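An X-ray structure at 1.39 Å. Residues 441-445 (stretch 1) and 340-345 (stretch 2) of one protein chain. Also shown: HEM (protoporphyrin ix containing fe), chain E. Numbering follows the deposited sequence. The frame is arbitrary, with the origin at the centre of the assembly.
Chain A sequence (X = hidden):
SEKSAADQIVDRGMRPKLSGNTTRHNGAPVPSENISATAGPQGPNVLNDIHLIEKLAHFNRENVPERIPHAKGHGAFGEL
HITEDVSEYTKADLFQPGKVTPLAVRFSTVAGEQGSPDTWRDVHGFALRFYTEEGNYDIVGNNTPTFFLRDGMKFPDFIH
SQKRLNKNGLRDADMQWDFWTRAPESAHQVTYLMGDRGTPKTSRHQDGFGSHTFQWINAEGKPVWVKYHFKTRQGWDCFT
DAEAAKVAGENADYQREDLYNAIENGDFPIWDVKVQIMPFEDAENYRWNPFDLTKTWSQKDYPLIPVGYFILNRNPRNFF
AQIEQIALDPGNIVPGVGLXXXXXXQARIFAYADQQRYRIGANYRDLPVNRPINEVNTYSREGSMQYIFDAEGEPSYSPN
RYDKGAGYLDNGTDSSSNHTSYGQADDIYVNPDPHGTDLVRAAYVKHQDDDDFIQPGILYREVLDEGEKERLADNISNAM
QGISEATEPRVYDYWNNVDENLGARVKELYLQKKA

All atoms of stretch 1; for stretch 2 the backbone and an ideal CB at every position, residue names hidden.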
# COMPACT_ATOMS: atom_id res chain seq x y z
N ARG A 441 21.50 27.00 11.23
CA ARG A 441 21.24 27.01 9.80
C ARG A 441 22.21 28.04 9.25
O ARG A 441 22.02 29.23 9.47
CB ARG A 441 19.79 27.37 9.49
CG ARG A 441 18.81 26.31 9.98
CD ARG A 441 17.38 26.72 9.69
NE ARG A 441 16.44 25.74 10.23
CZ ARG A 441 15.94 25.77 11.46
NH1 ARG A 441 16.28 26.76 12.29
NH2 ARG A 441 15.11 24.82 11.86
N ALA A 442 23.25 27.58 8.56
CA ALA A 442 24.39 28.44 8.24
C ALA A 442 24.85 28.25 6.81
O ALA A 442 24.61 27.21 6.20
CB ALA A 442 25.54 28.13 9.19
N ALA A 443 25.55 29.24 6.28
CA ALA A 443 26.25 29.08 5.00
C ALA A 443 27.35 28.03 5.13
O ALA A 443 27.80 27.72 6.23
CB ALA A 443 26.84 30.41 4.57
N TYR A 444 27.76 27.45 4.00
CA TYR A 444 28.99 26.67 3.97
C TYR A 444 30.16 27.57 4.37
O TYR A 444 30.11 28.79 4.17
CB TYR A 444 29.26 26.10 2.58
CG TYR A 444 28.46 24.87 2.19
CD1 TYR A 444 27.08 24.93 2.05
CD2 TYR A 444 29.10 23.66 1.94
CE1 TYR A 444 26.34 23.81 1.68
CE2 TYR A 444 28.37 22.53 1.58
CZ TYR A 444 26.99 22.62 1.45
OH TYR A 444 26.28 21.49 1.08
N VAL A 445 31.22 26.98 4.92
CA VAL A 445 32.45 27.73 5.17
C VAL A 445 32.89 28.40 3.87
O VAL A 445 32.91 27.76 2.81
CB VAL A 445 33.56 26.82 5.75
CG1 VAL A 445 34.87 27.59 5.89
CG2 VAL A 445 33.12 26.27 7.08
N UNK A 340 30.80 12.82 3.54
CA UNK A 340 31.47 14.11 3.69
C UNK A 340 30.40 15.11 4.14
O UNK A 340 29.21 14.77 4.11
CB UNK A 340 32.15 14.55 2.39
N UNK A 341 30.80 16.32 4.57
CA UNK A 341 29.82 17.35 4.94
C UNK A 341 29.26 18.10 3.73
O UNK A 341 29.20 19.34 3.73
CB UNK A 341 30.46 18.35 5.91
N UNK A 342 28.90 17.34 2.71
CA UNK A 342 28.10 17.82 1.59
C UNK A 342 26.64 17.59 1.99
O UNK A 342 26.19 16.45 2.14
CB UNK A 342 28.46 17.11 0.28
N UNK A 343 25.89 18.68 2.19
CA UNK A 343 24.53 18.58 2.71
C UNK A 343 23.58 17.89 1.74
O UNK A 343 22.60 17.27 2.17
CB UNK A 343 24.00 19.97 3.04
N UNK A 344 23.85 18.00 0.44
CA UNK A 344 23.05 17.28 -0.55
C UNK A 344 23.23 15.79 -0.34
O UNK A 344 22.25 15.04 -0.24
CB UNK A 344 23.44 17.68 -1.98
N UNK A 345 24.48 15.35 -0.26
CA UNK A 345 24.79 13.95 -0.02
C UNK A 345 24.11 13.46 1.26
O UNK A 345 23.50 12.38 1.27
CB UNK A 345 26.30 13.75 0.07
CHA HEM E . 16.87 9.08 -7.99
CHB HEM E . 16.67 11.86 -4.02
CHC HEM E . 20.31 14.52 -5.78
CHD HEM E . 21.35 10.88 -8.76
C1A HEM E . 16.49 9.60 -6.78
C2A HEM E . 15.44 9.08 -5.93
C3A HEM E . 15.40 9.85 -4.83
C4A HEM E . 16.41 10.87 -4.95
CMA HEM E . 14.49 9.72 -3.61
CAA HEM E . 14.56 7.86 -6.25
CBA HEM E . 15.26 6.59 -5.77
CGA HEM E . 14.38 5.37 -5.88
O1A HEM E . 14.94 4.30 -6.21
O2A HEM E . 13.15 5.44 -5.63
C1B HEM E . 17.62 12.84 -4.15
C2B HEM E . 17.83 13.94 -3.23
C3B HEM E . 18.83 14.69 -3.74
C4B HEM E . 19.28 14.07 -4.97
CMB HEM E . 17.01 14.16 -1.95
CAB HEM E . 19.50 15.96 -3.18
CBB HEM E . 19.55 16.23 -1.88
C1C HEM E . 21.02 13.69 -6.62
C2C HEM E . 22.41 13.81 -7.03
C3C HEM E . 22.68 12.79 -7.87
C4C HEM E . 21.48 11.99 -7.98
CMC HEM E . 23.37 14.95 -6.59
CAC HEM E . 24.01 12.39 -8.56
CBC HEM E . 25.21 12.68 -8.04
C1D HEM E . 20.21 10.13 -8.88
C2D HEM E . 20.10 9.04 -9.79
C3D HEM E . 18.72 8.47 -9.57
C4D HEM E . 18.13 9.26 -8.52
CMD HEM E . 21.14 8.56 -10.80
CAD HEM E . 18.14 7.27 -10.30
CBD HEM E . 18.74 6.00 -9.71
CGD HEM E . 18.20 4.87 -10.54
O1D HEM E . 17.44 4.03 -10.01
O2D HEM E . 18.53 4.83 -11.75
NA HEM E . 17.08 10.69 -6.16
NB HEM E . 18.51 12.94 -5.20
NC HEM E . 20.48 12.55 -7.22
ND HEM E . 19.04 10.24 -8.14
FE HEM E . 18.76 11.64 -6.72

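Position 340 has an extended backbone, and its ideal CB has nothing of stretch 1 within 5.5 Å, so stretch 1 sets no preference here and many side chains would suit. The deposited residue is S340, whose p rotamer places OG where it accepts a weak hydrogen bond from the backbone N of the second residue along, 342.

Position 341 has a phi of -81°, a value that proline's ring tolerates well, although many other residues adopt it too. Its ideal CB also lies beyond the reach of stretch 1, and the carbonyl makes the approach instead, with O 3.9 Å from Y444 CE2. The residue is P341, its ring in the C-gamma endo pucker.

Position 342 directly precedes a helix whose first backbone N-H groups lack partners within the helix. CA-to-CB points away from stretch 1, the ideal CB being 5.0 Å from Y444 OH. A short side chain bearing an acceptor would suit, so aspartate, asparagine, serine and threonine are all candidates. D342 is found, and its OD1 caps the helix, accepting from the N of 345 and, weakly, from the N of 344. A water also links it to stretch 1, donating weakly to D342 OD1 and also to Y444 OH, its O 2.8 Å from D342 OD1 and 2.9 Å from Y444 OH.

Position 343 is the one whose CA-to-CB points toward stretch 1. Its backbone N donates to Y444 OH at 3.0 Å, a bond that asks only for an N-H and so excludes proline, and the ideal CB lies 3.4 Å from the same OH. Beyond it stretch 1 offers the tyrosine ring and, farther along, the carbonyl of A442. A long side chain with a donor at its end would suit; an extended lysine could just reach, but a flat, multiply donating cation can use both features. R343 does so with an m rotamer at chi1 and an extended chain thereafter. NH1 and NH2 each donate to A442 O at 2.8 Å, an acceptor lying near the guanidinium plane, which leaves the faces of the group free for stacking. One face lies flat on the Y444 ring, planes at 24°, with R343 CZ 4.5 Å from the ring centroid in an off-centre cation-pi contact.

At position 344, in the helix, CA-to-CB points sideways and the ideal CB has nothing of stretch 1 within 5.5 Å; the nearby haem vinyl carbon CBB favours an apolar side chain, of which several would do. M344 leads its side chain away; its backbone O lies 3.4 Å from HEM CBB.

Position 345 is out of reach, and helix-compatible residues of many kinds would fit. It is L345, with chi1 t and chi2 p.

Stretch 2 (340-345) SPDRML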
# COMPACT_ATOMS: atom_id res chain seq x y z
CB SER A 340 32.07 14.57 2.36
OG SER A 340 31.06 15.02 1.47
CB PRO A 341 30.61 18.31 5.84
CG PRO A 341 32.04 18.01 5.62
CD PRO A 341 32.17 16.64 5.03
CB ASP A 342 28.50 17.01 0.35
CG ASP A 342 27.66 17.33 -0.88
OD1 ASP A 342 26.48 17.70 -0.75
OD2 ASP A 342 28.20 17.17 -1.99
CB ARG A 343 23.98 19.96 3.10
CG ARG A 343 24.81 20.66 4.15
CD ARG A 343 24.26 22.03 4.45
NE ARG A 343 25.22 22.80 5.23
CZ ARG A 343 25.08 24.09 5.48
NH1 ARG A 343 24.02 24.74 5.02
NH2 ARG A 343 26.00 24.74 6.19
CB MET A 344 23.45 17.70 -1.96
CG MET A 344 23.08 19.15 -2.30
SD MET A 344 21.35 19.37 -2.72
CE MET A 344 21.39 18.72 -4.38
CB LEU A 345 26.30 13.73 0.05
CG LEU A 345 26.75 12.32 0.43
CD1 LEU A 345 26.19 11.26 -0.54
CD2 LEU A 345 28.29 12.29 0.51
O HOH W 1 26.54 20.40 -1.55
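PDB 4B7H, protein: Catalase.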